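Local coordinates for capsid protein VP1 (Human polyomavirus 12, PDB 6Y5Z) that probably forms, as disulfide-linked pentamers, the T=7 icosahedral outer shell of the virus and takes part in attachment to the host cell, at residues 19-24 and 265-270; 25-30 and 38-43; 136-141 and 188-193. All coordinates share one frame; numbering follows the deposited sequence.

Contact 1: residues 19-24 and 265-270; sequences ITQIEA and YFNVQL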
loop_
_atom_site.group_PDB
_atom_site.type_symbol
_atom_site.label_atom_id
_atom_site.label_comp_id
_atom_site.label_asym_id
_atom_site.label_seq_id
_atom_site.Cartn_x
_atom_site.Cartn_y
_atom_site.Cartn_z
ATOM N N ILE D 19 0.598 38.425 -5.794
ATOM C CA ILE D 19 0.612 37.149 -5.024
ATOM C C ILE D 19 0.526 37.480 -3.534
ATOM O O ILE D 19 1.100 38.517 -3.107
ATOM C CB ILE D 19 1.882 36.333 -5.326
ATOM C CG1 ILE D 19 1.983 35.959 -6.803
ATOM C CG2 ILE D 19 1.987 35.104 -4.431
ATOM C CD1 ILE D 19 0.928 34.993 -7.268
ATOM N N THR D 20 -0.139 36.625 -2.758
ATOM C CA THR D 20 -0.071 36.650 -1.275
ATOM C C THR D 20 -0.084 35.201 -0.790
ATOM O O THR D 20 -0.509 34.324 -1.569
ATOM C CB THR D 20 -1.152 37.577 -0.703
ATOM O OG1 THR D 20 -0.752 37.938 0.621
ATOM C CG2 THR D 20 -2.539 36.972 -0.690
ATOM N N GLN D 21 0.469 34.946 0.397
ATOM C CA GLN D 21 0.395 33.633 1.093
ATOM C C GLN D 21 -0.447 33.857 2.351
ATOM O O GLN D 21 -0.244 34.882 3.023
ATOM C CB GLN D 21 1.776 33.063 1.457
ATOM C CG GLN D 21 2.718 32.816 0.275
ATOM C CD GLN D 21 2.481 31.561 -0.544
ATOM O OE1 GLN D 21 2.778 31.505 -1.743
ATOM N NE2 GLN D 21 1.962 30.525 0.097
ATOM N N ILE D 22 -1.394 32.968 2.618
ATOM C CA ILE D 22 -2.263 33.017 3.825
ATOM C C ILE D 22 -1.979 31.732 4.592
ATOM O O ILE D 22 -2.159 30.641 3.998
ATOM C CB ILE D 22 -3.742 33.097 3.420
ATOM C CG1 ILE D 22 -4.035 34.364 2.610
ATOM C CG2 ILE D 22 -4.634 32.983 4.639
ATOM C CD1 ILE D 22 -3.727 35.649 3.350
ATOM N N GLU D 23 -1.601 31.824 5.859
ATOM C CA GLU D 23 -1.376 30.613 6.665
ATOM C C GLU D 23 -2.328 30.602 7.854
ATOM O O GLU D 23 -2.753 31.670 8.334
ATOM C CB GLU D 23 0.108 30.510 7.021
ATOM C CG GLU D 23 0.556 31.383 8.158
ATOM C CD GLU D 23 2.010 31.155 8.567
ATOM O OE1 GLU D 23 2.455 31.892 9.473
ATOM O OE2 GLU D 23 2.720 30.256 7.982
ATOM N N ALA D 24 -2.695 29.405 8.288
ATOM C CA ALA D 24 -3.586 29.214 9.447
ATOM C C ALA D 24 -3.376 27.822 10.014
ATOM O O ALA D 24 -3.090 26.891 9.238
ATOM C CB ALA D 24 -5.013 29.423 9.045
ATOM N N TYR D 265 -2.362 22.472 9.671
ATOM C CA TYR D 265 -1.791 23.705 9.095
ATOM C C TYR D 265 -2.182 23.829 7.627
ATOM O O TYR D 265 -2.179 22.812 6.876
ATOM C CB TYR D 265 -0.272 23.643 9.188
ATOM C CG TYR D 265 0.459 24.806 8.590
ATOM C CD1 TYR D 265 0.479 26.043 9.206
ATOM C CD2 TYR D 265 1.122 24.662 7.387
ATOM C CE1 TYR D 265 1.163 27.112 8.638
ATOM C CE2 TYR D 265 1.855 25.700 6.836
ATOM C CZ TYR D 265 1.841 26.937 7.439
ATOM O OH TYR D 265 2.585 27.926 6.834
ATOM N N PHE D 266 -2.404 25.066 7.201
ATOM C CA PHE D 266 -2.638 25.449 5.794
ATOM C C PHE D 266 -1.723 26.611 5.449
ATOM O O PHE D 266 -1.676 27.585 6.223
ATOM C CB PHE D 266 -4.067 25.925 5.536
ATOM C CG PHE D 266 -5.163 24.917 5.782
ATOM C CD1 PHE D 266 -5.580 24.588 7.070
ATOM C CD2 PHE D 266 -5.847 24.367 4.715
ATOM C CE1 PHE D 266 -6.630 23.706 7.270
ATOM C CE2 PHE D 266 -6.902 23.490 4.920
ATOM C CZ PHE D 266 -7.305 23.175 6.199
ATOM N N ASN D 267 -1.048 26.534 4.301
ATOM C CA ASN D 267 -0.381 27.714 3.696
ATOM C C ASN D 267 -0.848 27.771 2.253
ATOM O O ASN D 267 -0.413 26.936 1.449
ATOM C CB ASN D 267 1.140 27.666 3.806
ATOM C CG ASN D 267 1.771 28.975 3.369
ATOM O OD1 ASN D 267 1.228 29.669 2.530
ATOM N ND2 ASN D 267 2.857 29.375 4.002
ATOM N N VAL D 268 -1.725 28.721 1.971
ATOM C CA VAL D 268 -2.385 28.854 0.644
ATOM C C VAL D 268 -1.719 29.974 -0.133
ATOM O O VAL D 268 -1.584 31.107 0.407
ATOM C CB VAL D 268 -3.897 29.085 0.779
ATOM C CG1 VAL D 268 -4.576 29.211 -0.577
ATOM C CG2 VAL D 268 -4.531 27.975 1.596
ATOM N N GLN D 269 -1.309 29.667 -1.358
ATOM C CA GLN D 269 -0.767 30.673 -2.298
ATOM C C GLN D 269 -1.931 31.233 -3.107
ATOM O O GLN D 269 -2.682 30.442 -3.712
ATOM C CB GLN D 269 0.264 30.040 -3.225
ATOM C CG GLN D 269 0.804 31.025 -4.233
ATOM C CD GLN D 269 1.881 30.383 -5.073
ATOM O OE1 GLN D 269 1.630 29.960 -6.200
ATOM N NE2 GLN D 269 3.065 30.237 -4.493
ATOM N N LEU D 270 -2.106 32.550 -3.084
ATOM C CA LEU D 270 -3.173 33.201 -3.873
ATOM C C LEU D 270 -2.574 34.174 -4.869
ATOM O O LEU D 270 -1.503 34.743 -4.621
ATOM C CB LEU D 270 -4.174 33.893 -2.952
ATOM C CG LEU D 270 -4.827 32.913 -1.974
ATOM C CD1 LEU D 270 -4.299 33.097 -0.579
ATOM C CD2 LEU D 270 -6.328 32.997 -2.009
HETATM O O HOH W 1 1.794 27.639 -0.146
#
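The phenol of Tyr265 meets the carboxylate of Glu23 edge-on: OE2 lies in the plane of the ring at its hydroxyl end, and OH donates to OE2 over 2.6 Å. The carboxylate is turned 74° from the ring and receives the bond on its anti side. Ala24 O sits near the edge of the Phe266 ring. Glu23 CG stands between the backbone N and the carbonyl carbon (chi1 79°), and the extended chain beyond it carries OE2 out to the phenol. Tyr265 OH also takes a weak bond from Asn267 ND2.

On the same face of the sheet, Gln21 bends at chi2 (-79°) and lays its amide over the neighbouring strand. NE2 gives a hydrogen bond to Asn267 OD1 at 2.7 Å, arriving above the carbonyl plane, while OE1 accepts from Gln269 NE2 at 3.0 Å within its own carbonyl plane. A water takes a second bond from Gln21 NE2 and donates to Asn267 O.

The other face is largely apolar, with Thr20 alongside Leu270. Ile22 CG1 touches Leu270 CD1, though the exact closeness of the pair is doubtful, and strands 66-71 and 237-250 cover Ile22 and Ala24. Paired backbone bonds at Thr20-Leu270, Ile22-Val268 and Ala24-Phe266 hold the register. This is an amphipathic antiparallel strand pair in the beta-sandwich of the polyomavirus VP1 jelly roll.

Contact 2: residues 25-30 and 38-43; sequences FLNPRM and TWYGFS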
loop_
_atom_site.group_PDB
_atom_site.type_symbol
_atom_site.label_atom_id
_atom_site.label_comp_id
_atom_site.label_asym_id
_atom_site.label_seq_id
_atom_site.Cartn_x
_atom_site.Cartn_y
_atom_site.Cartn_z
ATOM N N PHE D 25 -3.572 27.679 11.322
ATOM C CA PHE D 25 -3.756 26.369 11.989
ATOM C C PHE D 25 -5.235 26.284 12.370
ATOM O O PHE D 25 -5.758 27.256 12.918
ATOM C CB PHE D 25 -2.844 26.228 13.207
ATOM C CG PHE D 25 -1.358 26.050 12.957
ATOM C CD1 PHE D 25 -0.814 24.794 12.750
ATOM C CD2 PHE D 25 -0.496 27.131 13.021
ATOM C CE1 PHE D 25 0.559 24.631 12.588
ATOM C CE2 PHE D 25 0.875 26.973 12.853
ATOM C CZ PHE D 25 1.401 25.722 12.644
ATOM N N LEU D 26 -5.905 25.185 12.041
ATOM C CA LEU D 26 -7.258 24.855 12.543
ATOM C C LEU D 26 -7.120 23.780 13.616
ATOM O O LEU D 26 -6.601 22.703 13.318
ATOM C CB LEU D 26 -8.159 24.422 11.387
ATOM C CG LEU D 26 -8.802 25.566 10.605
ATOM C CD1 LEU D 26 -7.779 26.506 9.991
ATOM C CD2 LEU D 26 -9.732 25.021 9.537
ATOM N N ASN D 27 -7.575 24.065 14.832
ATOM C CA ASN D 27 -7.569 23.077 15.929
ATOM C C ASN D 27 -8.715 22.104 15.714
ATOM O O ASN D 27 -9.781 22.453 15.187
ATOM C CB ASN D 27 -7.629 23.751 17.300
ATOM C CG ASN D 27 -6.271 24.270 17.697
ATOM O OD1 ASN D 27 -5.280 23.582 17.492
ATOM N ND2 ASN D 27 -6.224 25.495 18.198
ATOM N N PRO D 28 -8.495 20.842 16.117
ATOM C CA PRO D 28 -9.515 19.814 15.973
ATOM C C PRO D 28 -10.693 20.069 16.929
ATOM O O PRO D 28 -10.531 20.705 17.978
ATOM C CB PRO D 28 -8.761 18.524 16.318
ATOM C CG PRO D 28 -7.706 18.957 17.254
ATOM C CD PRO D 28 -7.308 20.352 16.829
ATOM N N ARG D 29 -11.868 19.634 16.488
ATOM C CA ARG D 29 -13.129 19.724 17.257
ATOM C C ARG D 29 -13.637 18.301 17.464
ATOM O O ARG D 29 -14.516 17.873 16.729
ATOM C CB ARG D 29 -14.100 20.647 16.515
ATOM C CG ARG D 29 -13.534 22.037 16.258
ATOM C CD ARG D 29 -13.403 22.812 17.561
ATOM N NE ARG D 29 -12.782 24.110 17.410
ATOM C CZ ARG D 29 -11.653 24.519 17.973
ATOM N NH1 ARG D 29 -10.870 23.691 18.647
ATOM N NH2 ARG D 29 -11.252 25.760 17.754
ATOM N N MET D 30 -13.078 17.594 18.439
ATOM C CA MET D 30 -13.350 16.157 18.644
ATOM C C MET D 30 -14.502 15.931 19.620
ATOM O O MET D 30 -14.804 14.786 19.875
ATOM C CB MET D 30 -12.093 15.482 19.171
ATOM C CG MET D 30 -10.980 15.461 18.131
ATOM S SD MET D 30 -11.361 14.394 16.688
ATOM C CE MET D 30 -11.756 15.603 15.436
ATOM N N THR D 38 -9.351 20.042 30.212
ATOM C CA THR D 38 -8.183 19.146 30.362
ATOM C C THR D 38 -8.166 18.085 29.245
ATOM O O THR D 38 -7.082 17.516 29.020
ATOM C CB THR D 38 -8.175 18.535 31.765
ATOM O OG1 THR D 38 -6.911 17.950 32.069
ATOM C CG2 THR D 38 -9.293 17.527 31.947
ATOM N N TRP D 39 -9.299 17.776 28.611
ATOM C CA TRP D 39 -9.361 16.771 27.515
ATOM C C TRP D 39 -9.511 17.449 26.151
ATOM O O TRP D 39 -9.957 16.779 25.202
ATOM C CB TRP D 39 -10.489 15.757 27.785
ATOM C CG TRP D 39 -10.090 14.773 28.835
ATOM C CD1 TRP D 39 -10.475 14.758 30.149
ATOM C CD2 TRP D 39 -9.180 13.678 28.671
ATOM N NE1 TRP D 39 -9.863 13.728 30.801
ATOM C CE2 TRP D 39 -9.065 13.040 29.923
ATOM C CE3 TRP D 39 -8.484 13.155 27.582
ATOM C CZ2 TRP D 39 -8.284 11.903 30.108
ATOM C CZ3 TRP D 39 -7.688 12.057 27.777
ATOM C CH2 TRP D 39 -7.603 11.420 29.016
ATOM N N TYR D 40 -9.096 18.704 25.994
ATOM C CA TYR D 40 -9.116 19.403 24.681
ATOM C C TYR D 40 -8.344 18.600 23.619
ATOM O O TYR D 40 -7.258 18.072 23.954
ATOM C CB TYR D 40 -8.442 20.758 24.821
ATOM C CG TYR D 40 -8.503 21.679 23.627
ATOM C CD1 TYR D 40 -9.675 21.899 22.928
ATOM C CD2 TYR D 40 -7.382 22.421 23.276
ATOM C CE1 TYR D 40 -9.742 22.799 21.874
ATOM C CE2 TYR D 40 -7.438 23.328 22.226
ATOM C CZ TYR D 40 -8.611 23.514 21.518
ATOM O OH TYR D 40 -8.642 24.445 20.506
ATOM N N GLY D 41 -8.940 18.433 22.442
ATOM C CA GLY D 41 -8.346 17.618 21.363
ATOM C C GLY D 41 -8.825 16.188 21.372
ATOM O O GLY D 41 -8.369 15.396 20.522
ATOM N N PHE D 42 -9.706 15.855 22.298
ATOM C CA PHE D 42 -10.338 14.534 22.440
ATOM C C PHE D 42 -11.853 14.710 22.518
ATOM O O PHE D 42 -12.358 15.817 22.692
ATOM C CB PHE D 42 -9.869 13.820 23.707
ATOM C CG PHE D 42 -8.394 13.514 23.829
ATOM C CD1 PHE D 42 -7.471 14.509 24.134
ATOM C CD2 PHE D 42 -7.928 12.209 23.731
ATOM C CE1 PHE D 42 -6.126 14.192 24.293
ATOM C CE2 PHE D 42 -6.587 11.896 23.905
ATOM C CZ PHE D 42 -5.683 12.889 24.199
ATOM N N SER D 43 -12.576 13.613 22.363
ATOM C CA SER D 43 -14.009 13.554 22.720
ATOM C C SER D 43 -14.127 13.242 24.205
ATOM O O SER D 43 -13.174 12.725 24.849
ATOM C CB SER D 43 -14.772 12.533 21.869
ATOM O OG SER D 43 -14.498 11.208 22.322
HETATM O O HOH W 2 -11.205 18.951 20.287
#
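Arg29 reaches Tyr40 by folding back on itself. CG is anti to the carbonyl carbon and the chain bends at chi2 (-69°), which returns the guanidinium to a partner that the CB atom points away from. NH1 then donates to Tyr40 OH over 3.0 Å, with the hydroxyl at the edge of the guanidinium and close to its plane; the two flat groups are 31° apart. The same NH1 gives a second bond, to Pro28 O at 3.1 Å, from well above that carbonyl's plane, and NE forms a salt bridge with Asp179.

Tyr40 holds CG anti to its backbone N (chi1 -173°), sending the hydroxyl end of the ring to Asn27, whose CB touches OH at 3.4 Å. The amide of Asn27 stands steeply to the ring and its OD1 accepts from Leu168 N of a second subunit.

At the far end, Met30 CB lies 3.4 Å from Phe42 C, while the thioether, bent at chi2 and chi3, turns away toward strand 237-250. Met30 O comes within 3.0 Å of Ser43 CB. A water accepts from Met30 N, donates to Pro28 O and takes a weak bond from Gly41 N.

Gly41 has a positive phi, at which a CB would jam against the preceding carbonyl. It is the third residue of the type II beta turn from Trp39 to Phe42, packed against the segment leaving strand 9-26 at a subunit interface of the VP1 pentamer.

Contact 3: residues 136-141 and 188-193; sequences DLQGIQ and SPDPSR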
loop_
_atom_site.group_PDB
_atom_site.type_symbol
_atom_site.label_atom_id
_atom_site.label_comp_id
_atom_site.label_asym_id
_atom_site.label_seq_id
_atom_site.Cartn_x
_atom_site.Cartn_y
_atom_site.Cartn_z
ATOM N N ASP D 136 -19.783 22.971 0.684
ATOM C CA ASP D 136 -21.147 22.404 0.535
ATOM C C ASP D 136 -21.173 20.997 1.143
ATOM O O ASP D 136 -20.233 20.201 0.851
ATOM C CB ASP D 136 -21.575 22.360 -0.926
ATOM C CG ASP D 136 -21.706 23.738 -1.552
ATOM O OD1 ASP D 136 -22.484 24.545 -0.992
ATOM O OD2 ASP D 136 -21.018 24.004 -2.570
ATOM N N LEU D 137 -22.170 20.716 1.980
ATOM C CA LEU D 137 -22.328 19.433 2.705
ATOM C C LEU D 137 -23.595 18.721 2.228
ATOM O O LEU D 137 -24.640 19.372 1.969
ATOM C CB LEU D 137 -22.401 19.672 4.214
ATOM C CG LEU D 137 -21.187 20.344 4.853
ATOM C CD1 LEU D 137 -21.467 20.639 6.322
ATOM C CD2 LEU D 137 -19.954 19.473 4.704
ATOM N N GLN D 138 -23.509 17.397 2.167
ATOM C CA GLN D 138 -24.632 16.495 1.865
ATOM C C GLN D 138 -24.865 15.665 3.121
ATOM O O GLN D 138 -23.902 15.034 3.634
ATOM C CB GLN D 138 -24.319 15.640 0.645
ATOM C CG GLN D 138 -25.264 14.455 0.486
ATOM C CD GLN D 138 -26.668 14.861 0.119
ATOM O OE1 GLN D 138 -26.875 15.525 -0.891
ATOM N NE2 GLN D 138 -27.637 14.353 0.869
ATOM N N GLY D 139 -26.087 15.688 3.639
ATOM C CA GLY D 139 -26.428 14.890 4.817
ATOM C C GLY D 139 -26.604 13.428 4.485
ATOM O O GLY D 139 -27.121 13.096 3.423
ATOM N N ILE D 140 -26.164 12.577 5.402
ATOM C CA ILE D 140 -26.250 11.099 5.290
ATOM C C ILE D 140 -25.899 10.546 6.672
ATOM O O ILE D 140 -25.062 11.137 7.362
ATOM C CB ILE D 140 -25.369 10.556 4.150
ATOM C CG1 ILE D 140 -25.515 9.038 4.036
ATOM C CG2 ILE D 140 -23.904 11.017 4.317
ATOM C CD1 ILE D 140 -25.021 8.458 2.737
ATOM N N GLN D 141 -26.591 9.497 7.105
ATOM C CA GLN D 141 -26.461 8.975 8.485
ATOM C C GLN D 141 -26.421 7.454 8.451
ATOM O O GLN D 141 -27.069 6.848 7.577
ATOM C CB GLN D 141 -27.644 9.407 9.359
ATOM C CG GLN D 141 -27.768 10.919 9.456
ATOM C CD GLN D 141 -28.899 11.438 10.322
ATOM O OE1 GLN D 141 -29.177 12.629 10.275
ATOM N NE2 GLN D 141 -29.543 10.590 11.125
ATOM N N SER D 188 -21.246 14.804 4.664
ATOM C CA SER D 188 -20.193 14.502 3.672
ATOM C C SER D 188 -19.968 15.756 2.858
ATOM O O SER D 188 -20.922 16.479 2.575
ATOM C CB SER D 188 -20.628 13.395 2.758
ATOM O OG SER D 188 -20.843 12.201 3.469
ATOM N N PRO D 189 -18.755 15.995 2.338
ATOM C CA PRO D 189 -18.583 17.009 1.302
ATOM C C PRO D 189 -19.468 16.620 0.120
ATOM O O PRO D 189 -19.552 15.432 -0.224
ATOM C CB PRO D 189 -17.100 17.010 0.938
ATOM C CG PRO D 189 -16.448 16.119 1.951
ATOM C CD PRO D 189 -17.501 15.313 2.677
ATOM N N ASP D 190 -20.191 17.593 -0.429
ATOM C CA ASP D 190 -21.185 17.347 -1.493
ATOM C C ASP D 190 -20.511 17.372 -2.868
ATOM O O ASP D 190 -20.094 18.441 -3.357
ATOM C CB ASP D 190 -22.293 18.393 -1.417
ATOM C CG ASP D 190 -23.427 18.130 -2.392
ATOM O OD1 ASP D 190 -23.326 17.162 -3.201
ATOM O OD2 ASP D 190 -24.406 18.871 -2.318
ATOM N N PRO D 191 -20.365 16.228 -3.569
ATOM C CA PRO D 191 -19.667 16.219 -4.855
ATOM C C PRO D 191 -20.505 16.835 -5.989
ATOM O O PRO D 191 -19.986 17.073 -7.048
ATOM C CB PRO D 191 -19.431 14.730 -5.124
ATOM C CG PRO D 191 -20.572 14.059 -4.421
ATOM C CD PRO D 191 -20.833 14.885 -3.175
ATOM N N SER D 192 -21.790 17.075 -5.745
ATOM C CA SER D 192 -22.721 17.673 -6.729
ATOM C C SER D 192 -22.657 19.199 -6.660
ATOM O O SER D 192 -23.206 19.831 -7.571
ATOM C CB SER D 192 -24.134 17.183 -6.531
ATOM O OG SER D 192 -24.766 17.787 -5.413
ATOM N N ARG D 193 -22.027 19.771 -5.627
ATOM C CA ARG D 193 -21.802 21.237 -5.536
ATOM C C ARG D 193 -20.295 21.468 -5.432
ATOM O O ARG D 193 -19.542 20.822 -6.225
ATOM C CB ARG D 193 -22.669 21.784 -4.406
ATOM C CG ARG D 193 -24.137 21.473 -4.658
ATOM C CD ARG D 193 -25.039 22.101 -3.613
ATOM N NE ARG D 193 -26.423 21.827 -3.971
ATOM C CZ ARG D 193 -27.474 22.384 -3.379
ATOM N NH1 ARG D 193 -27.289 23.220 -2.386
ATOM N NH2 ARG D 193 -28.699 22.090 -3.784
HETATM O O HOH W 3 -25.080 23.568 -0.473
HETATM O O HOH W 4 -24.621 20.855 -0.380
#
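With CG anti to its backbone N (chi1 -174°), Asp190 places its carboxylate carbon 4.0 Å from Gln138 CB and carries OD1 round to Ser192; its CB, set by the backbone, faces the opposite strand. Asp136 puts CG anti to the carbonyl carbon instead (chi1 -64°), so that OD2 comes to 3.3 Å from Arg193 CB and accepts from Asn194 N.

Arg193 then runs extended from CG to NE. The charged tips do not touch; a water lies between them, accepting from Arg193 NH1 and within hydrogen-bonding distance of Asp136 OD1.

Asp190 OD1 is gripped by both Ser192 N and Ser192 OG from the same face of its plane, the hydroxyl at 2.7 Å. Its OD2 forms a salt bridge with Lys173, which also donates to Gln138 OE1, and a long, out-of-plane charge contact with Arg193; a water joins OD2 to Leu137 O. The cations nearby would probably stabilise the charged form of Asp190.

Two backbone bonds join Gln138 and Ser188, Gln138 N reaching Ser188 O at 2.8 Å. Beyond them Asp190 N donates to Asp136 O. Ile140 CG2 rests on Ser188 OG at 3.4 Å, while that hydroxyl is hydrogen-bonded to Asn100 of a third subunit.

Here a short antiparallel pair of the three-stranded sheet, flanking the jelly-roll core, runs into a type I beta turn from Asp190 to Arg193 that is braced by an Asx turn.

In the fold
Segment 25-30 continues directly from 19-24, leaving strand 9-26 after Leu26, and contacts 1 and 2 touch where Tyr265 packs on Phe25 and Phe266 on Leu26. Contact 1 is only partly buried, a sheet pairing with a polar outer face, whereas contacts 2 and 3 are largely buried. In contact 2, loop meets loop through one side-chain bond, a water and van der Waals packing. Contact 3, in the separate three-stranded sheet, combines backbone pairing with a network of charges. Its centre is about 23 Å from that of contact 2, on the opposite side of the chain's centre. Across the pentamer 136-141/188-193 comes back to contact 1: Pro191 and Ser192 pack on Tyr265 of a neighbouring subunit.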